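Local coordinates for protein exported gluconolactonase (Xanthomonas campestris pv. campestris, PDB 3DR2) that probably hydrolyses glucono-lactone to gluconate as a calcium-binding, six-bladed beta-propeller enzyme of the SMP-30 family that pairs into a dimer, at residues Val122-Ala126 against Gly127-Asn131; Leu153-Pro156 against Ser157-Cys160. All coordinates share one frame; numbering follows the deposited sequence.

Contact 1 (122-131) and contact 2 (153-160) follow each other along the chain of the six-bladed propeller, their centres 18 Å apart. Contact 1 is a two-stranded hairpin following strand 118-120; contact 2 is a beta turn in the long loop between strands 144-147 and 169-174. They touch where Asn131 O packs on Leu153 CG at 3.2 Å. The metal site of Glu48, Asn134, Asn191 and Asp242 takes no ligand from either contact. Contact 2 also reaches the second subunit; contact 1 does not. Bound calcium lies about 9 Å from the side chain of Arg129 in contact 1 and about 4 Å from that of Cys160 in contact 2.

Contact 1. Residues Val122-Ala126 against Gly127-Asn131; sequences VGRYA and GKRLN
The guanidinium of Arg124 carries Arg129 CG over one face, 3.4 Å above its plane and offset toward the rim, while Gly127 O stands at its edge; Arg129's own guanidinium has a water at its edge, in plane. Both arginines sit on a small beta hairpin at the propeller surface, strand 122-125 returning as strand 128-129 through a type I' turn from Tyr125 to Lys128. Arg124 leaves with CG anti to its carbonyl carbon (chi1 -66°) and runs extended to NE, which carries NH1 along the hairpin to within 3.0 Å of Gly127 O, a weak and bent hydrogen bond (134°). The two guanidinium planes are 44° apart, and their charged atoms are not in contact; Arg129 NH2 is hydrogen-bonded to Arg106 O outside the hairpin.

Tyr125 and Lys128 form the hydrogen-bonded pair that closes the turn. Tyr125 N gives a nearly straight bond to Lys128 O at 2.7 Å, and Lys128 N answers to Tyr125 O at 2.9 Å. At the turn's corners Ala126 and Gly127 both take the positive phi of a type I' turn. Further back, Leu130 N hydrogen-bonds to Gly123 O at 3.2 Å. Leu130 then tucks its branches inward: CD1 lies against Gly123 C and Val122 O, and CD2 meets Tyr125 CB at 4.1 Å, while Tyr172 of strand 169-174 packs on Leu130 and meets the ring of Tyr125. The water lies 2.7 Å from Gly123 O, and it accepts a hydrogen bond from Arg129 NE at 3.0 Å.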
loop_
_atom_site.group_PDB
_atom_site.type_symbol
_atom_site.label_atom_id
_atom_site.label_comp_id
_atom_site.label_asym_id
_atom_site.label_seq_id
_atom_site.Cartn_x
_atom_site.Cartn_y
_atom_site.Cartn_z
ATOM N N VAL A 122 4.807 3.360 -24.754
ATOM C CA VAL A 122 6.235 3.645 -24.869
ATOM C C VAL A 122 6.915 3.475 -23.515
ATOM O O VAL A 122 6.410 3.943 -22.499
ATOM C CB VAL A 122 6.488 5.080 -25.407
ATOM C CG1 VAL A 122 6.014 6.125 -24.407
ATOM C CG2 VAL A 122 7.962 5.261 -25.706
ATOM N N GLY A 123 8.059 2.798 -23.506
ATOM C CA GLY A 123 8.761 2.576 -22.255
ATOM C C GLY A 123 10.249 2.845 -22.326
ATOM O O GLY A 123 10.988 2.546 -21.385
ATOM N N ARG A 124 10.693 3.418 -23.437
ATOM C CA ARG A 124 12.109 3.707 -23.610
ATOM C C ARG A 124 12.362 4.995 -24.367
ATOM O O ARG A 124 11.488 5.513 -25.060
ATOM C CB ARG A 124 12.793 2.564 -24.371
ATOM C CG ARG A 124 12.831 1.244 -23.635
ATOM C CD ARG A 124 13.378 0.112 -24.511
ATOM N NE ARG A 124 13.377 -1.157 -23.784
ATOM C CZ ARG A 124 14.330 -1.542 -22.941
ATOM N NH1 ARG A 124 15.384 -0.766 -22.720
ATOM N NH2 ARG A 124 14.213 -2.692 -22.286
ATOM N N TYR A 125 13.577 5.505 -24.211
ATOM C CA TYR A 125 14.018 6.696 -24.911
ATOM C C TYR A 125 15.417 6.353 -25.406
ATOM O O TYR A 125 16.284 5.981 -24.618
ATOM C CB TYR A 125 14.100 7.914 -23.992
ATOM C CG TYR A 125 14.516 9.144 -24.760
ATOM C CD1 TYR A 125 13.652 9.731 -25.686
ATOM C CD2 TYR A 125 15.803 9.670 -24.635
ATOM C CE1 TYR A 125 14.054 10.801 -26.476
ATOM C CE2 TYR A 125 16.218 10.749 -25.426
ATOM C CZ TYR A 125 15.339 11.302 -26.343
ATOM O OH TYR A 125 15.745 12.341 -27.147
ATOM N N ALA A 126 15.631 6.463 -26.712
ATOM C CA ALA A 126 16.937 6.148 -27.271
ATOM C C ALA A 126 17.364 4.752 -26.816
ATOM O O ALA A 126 18.526 4.523 -26.476
ATOM C CB ALA A 126 17.949 7.183 -26.823
ATOM N N GLY A 127 16.407 3.827 -26.798
ATOM C CA GLY A 127 16.684 2.458 -26.404
ATOM C C GLY A 127 16.861 2.172 -24.921
ATOM O O GLY A 127 16.994 1.012 -24.531
ATOM N N LYS A 128 16.866 3.214 -24.094
ATOM C CA LYS A 128 17.035 3.043 -22.652
ATOM C C LYS A 128 15.703 3.225 -21.929
ATOM O O LYS A 128 14.902 4.072 -22.308
ATOM C CB LYS A 128 18.037 4.066 -22.112
ATOM C CG LYS A 128 19.439 3.976 -22.709
ATOM C CD LYS A 128 20.331 5.080 -22.148
ATOM C CE LYS A 128 21.709 5.060 -22.786
ATOM N NZ LYS A 128 22.608 6.105 -22.224
ATOM N N ARG A 129 15.470 2.436 -20.883
ATOM C CA ARG A 129 14.221 2.553 -20.132
ATOM C C ARG A 129 14.048 3.941 -19.523
ATOM O O ARG A 129 15.017 4.572 -19.093
ATOM C CB ARG A 129 14.158 1.511 -19.006
ATOM C CG ARG A 129 14.172 0.059 -19.473
ATOM C CD ARG A 129 13.839 -0.918 -18.346
ATOM N NE ARG A 129 12.432 -0.859 -17.944
ATOM C CZ ARG A 129 11.892 -1.618 -16.991
ATOM N NH1 ARG A 129 12.640 -2.496 -16.336
ATOM N NH2 ARG A 129 10.604 -1.507 -16.691
ATOM N N LEU A 130 12.804 4.413 -19.494
ATOM C CA LEU A 130 12.477 5.707 -18.905
ATOM C C LEU A 130 12.700 5.533 -17.404
ATOM O O LEU A 130 12.775 4.404 -16.925
ATOM C CB LEU A 130 11.011 6.041 -19.181
ATOM C CG LEU A 130 10.637 6.255 -20.653
ATOM C CD1 LEU A 130 9.123 6.214 -20.830
ATOM C CD2 LEU A 130 11.193 7.590 -21.114
ATOM N N ASN A 131 12.798 6.639 -16.670
ATOM C CA ASN A 131 13.023 6.574 -15.223
ATOM C C ASN A 131 11.800 6.012 -14.487
ATOM O O ASN A 131 11.862 4.959 -13.858
ATOM C CB ASN A 131 13.346 7.968 -14.670
ATOM C CG ASN A 131 14.620 8.560 -15.259
ATOM O OD1 ASN A 131 15.607 7.852 -15.477
ATOM N ND2 ASN A 131 14.612 9.868 -15.492
HETATM O O HOH W 1 10.379 0.727 -19.488
#

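Contact 2. Residues Leu153-Pro156 against Ser157-Cys160; sequences LRKP and SQGC
Lys155 lays its aliphatic chain alongside Gln158, both side chains pointing the same way, with Lys155 CD against the amide at 3.4 Å from Gln158 NE2. The pair sits on a type I beta turn from Lys155 to Gln158, a single 3-10-like turn in the loop between propeller strands 144-147 and 169-174. Its closing bond runs from Gln158 N to Lys155 O, 2.9 Å long and fairly straight (156°). With CG anti to the backbone N (chi1 -174°), the lysine chain heads past Ser157 as well, and Ser157 OG packs on Lys155 CG at 3.3 Å.

After the turn the chain passes through Gly159 in a backbone conformation rarely open to other residues, and brings Cys160 back beside Leu153, whose CD2 lies 4.0 Å from Cys160 O.

This loop meets the dimer partner. Two carbonyls crowd together, Pro156 O and Gly159 O at 3.0 Å, and Arg68 of the second subunit answers both, NH1 bonding Pro156 O and NH2 bonding Gly159 O. Beside them Cys160 SG is joined in a disulfide to Cys5 SG of that same neighbouring subunit.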
loop_
_atom_site.group_PDB
_atom_site.type_symbol
_atom_site.label_atom_id
_atom_site.label_comp_id
_atom_site.label_asym_id
_atom_site.label_seq_id
_atom_site.Cartn_x
_atom_site.Cartn_y
_atom_site.Cartn_z
ATOM N N LEU A 153 12.057 4.928 -8.876
ATOM C CA LEU A 153 13.277 4.124 -8.818
ATOM C C LEU A 153 13.989 4.192 -7.471
ATOM O O LEU A 153 15.017 3.538 -7.281
ATOM C CB LEU A 153 14.266 4.587 -9.889
ATOM C CG LEU A 153 13.812 4.538 -11.343
ATOM C CD1 LEU A 153 14.913 5.111 -12.239
ATOM C CD2 LEU A 153 13.499 3.104 -11.721
ATOM N N ARG A 154 13.448 4.963 -6.536
ATOM C CA ARG A 154 14.110 5.119 -5.250
ATOM C C ARG A 154 13.200 4.991 -4.034
ATOM O O ARG A 154 13.464 5.581 -2.986
ATOM C CB ARG A 154 14.846 6.462 -5.247
ATOM C CG ARG A 154 15.976 6.509 -6.292
ATOM C CD ARG A 154 16.369 7.926 -6.713
ATOM N NE ARG A 154 17.455 7.908 -7.700
ATOM C CZ ARG A 154 17.897 8.978 -8.359
ATOM N NH1 ARG A 154 17.353 10.169 -8.146
ATOM N NH2 ARG A 154 18.891 8.862 -9.233
ATOM N N LYS A 155 12.132 4.216 -4.181
ATOM C CA LYS A 155 11.182 3.988 -3.098
ATOM C C LYS A 155 10.453 2.679 -3.379
ATOM O O LYS A 155 9.613 2.601 -4.277
ATOM C CB LYS A 155 10.178 5.143 -3.004
ATOM C CG LYS A 155 9.236 5.039 -1.808
ATOM C CD LYS A 155 8.479 6.342 -1.556
ATOM C CE LYS A 155 9.406 7.445 -1.051
ATOM N NZ LYS A 155 8.673 8.719 -0.788
ATOM N N PRO A 156 10.784 1.623 -2.617
ATOM C CA PRO A 156 10.191 0.290 -2.752
ATOM C C PRO A 156 8.667 0.274 -2.751
ATOM O O PRO A 156 8.046 -0.495 -3.481
ATOM C CB PRO A 156 10.772 -0.467 -1.559
ATOM C CG PRO A 156 12.106 0.153 -1.396
ATOM C CD PRO A 156 11.814 1.627 -1.564
ATOM N N SER A 157 8.063 1.126 -1.932
ATOM C CA SER A 157 6.611 1.164 -1.855
ATOM C C SER A 157 5.968 1.765 -3.095
ATOM O O SER A 157 4.752 1.704 -3.237
ATOM C CB SER A 157 6.162 1.952 -0.623
ATOM O OG SER A 157 6.626 3.287 -0.683
ATOM N N GLN A 158 6.772 2.326 -3.992
ATOM C CA GLN A 158 6.228 2.934 -5.198
ATOM C C GLN A 158 6.850 2.435 -6.505
ATOM O O GLN A 158 6.763 3.108 -7.532
ATOM C CB GLN A 158 6.358 4.457 -5.113
ATOM C CG GLN A 158 5.568 5.081 -3.959
ATOM C CD GLN A 158 5.688 6.595 -3.921
ATOM O OE1 GLN A 158 6.018 7.225 -4.927
ATOM N NE2 GLN A 158 5.403 7.189 -2.763
ATOM N N GLY A 159 7.469 1.261 -6.473
ATOM C CA GLY A 159 8.059 0.721 -7.687
ATOM C C GLY A 159 9.163 -0.255 -7.365
ATOM O O GLY A 159 9.174 -0.839 -6.283
ATOM N N CYS A 160 10.079 -0.462 -8.306
ATOM C CA CYS A 160 11.199 -1.352 -8.048
ATOM C C CYS A 160 12.478 -0.537 -8.146
ATOM O O CYS A 160 12.773 0.059 -9.186
ATOM C CB CYS A 160 11.261 -2.526 -9.030
ATOM S SG CYS A 160 12.718 -3.539 -8.598
#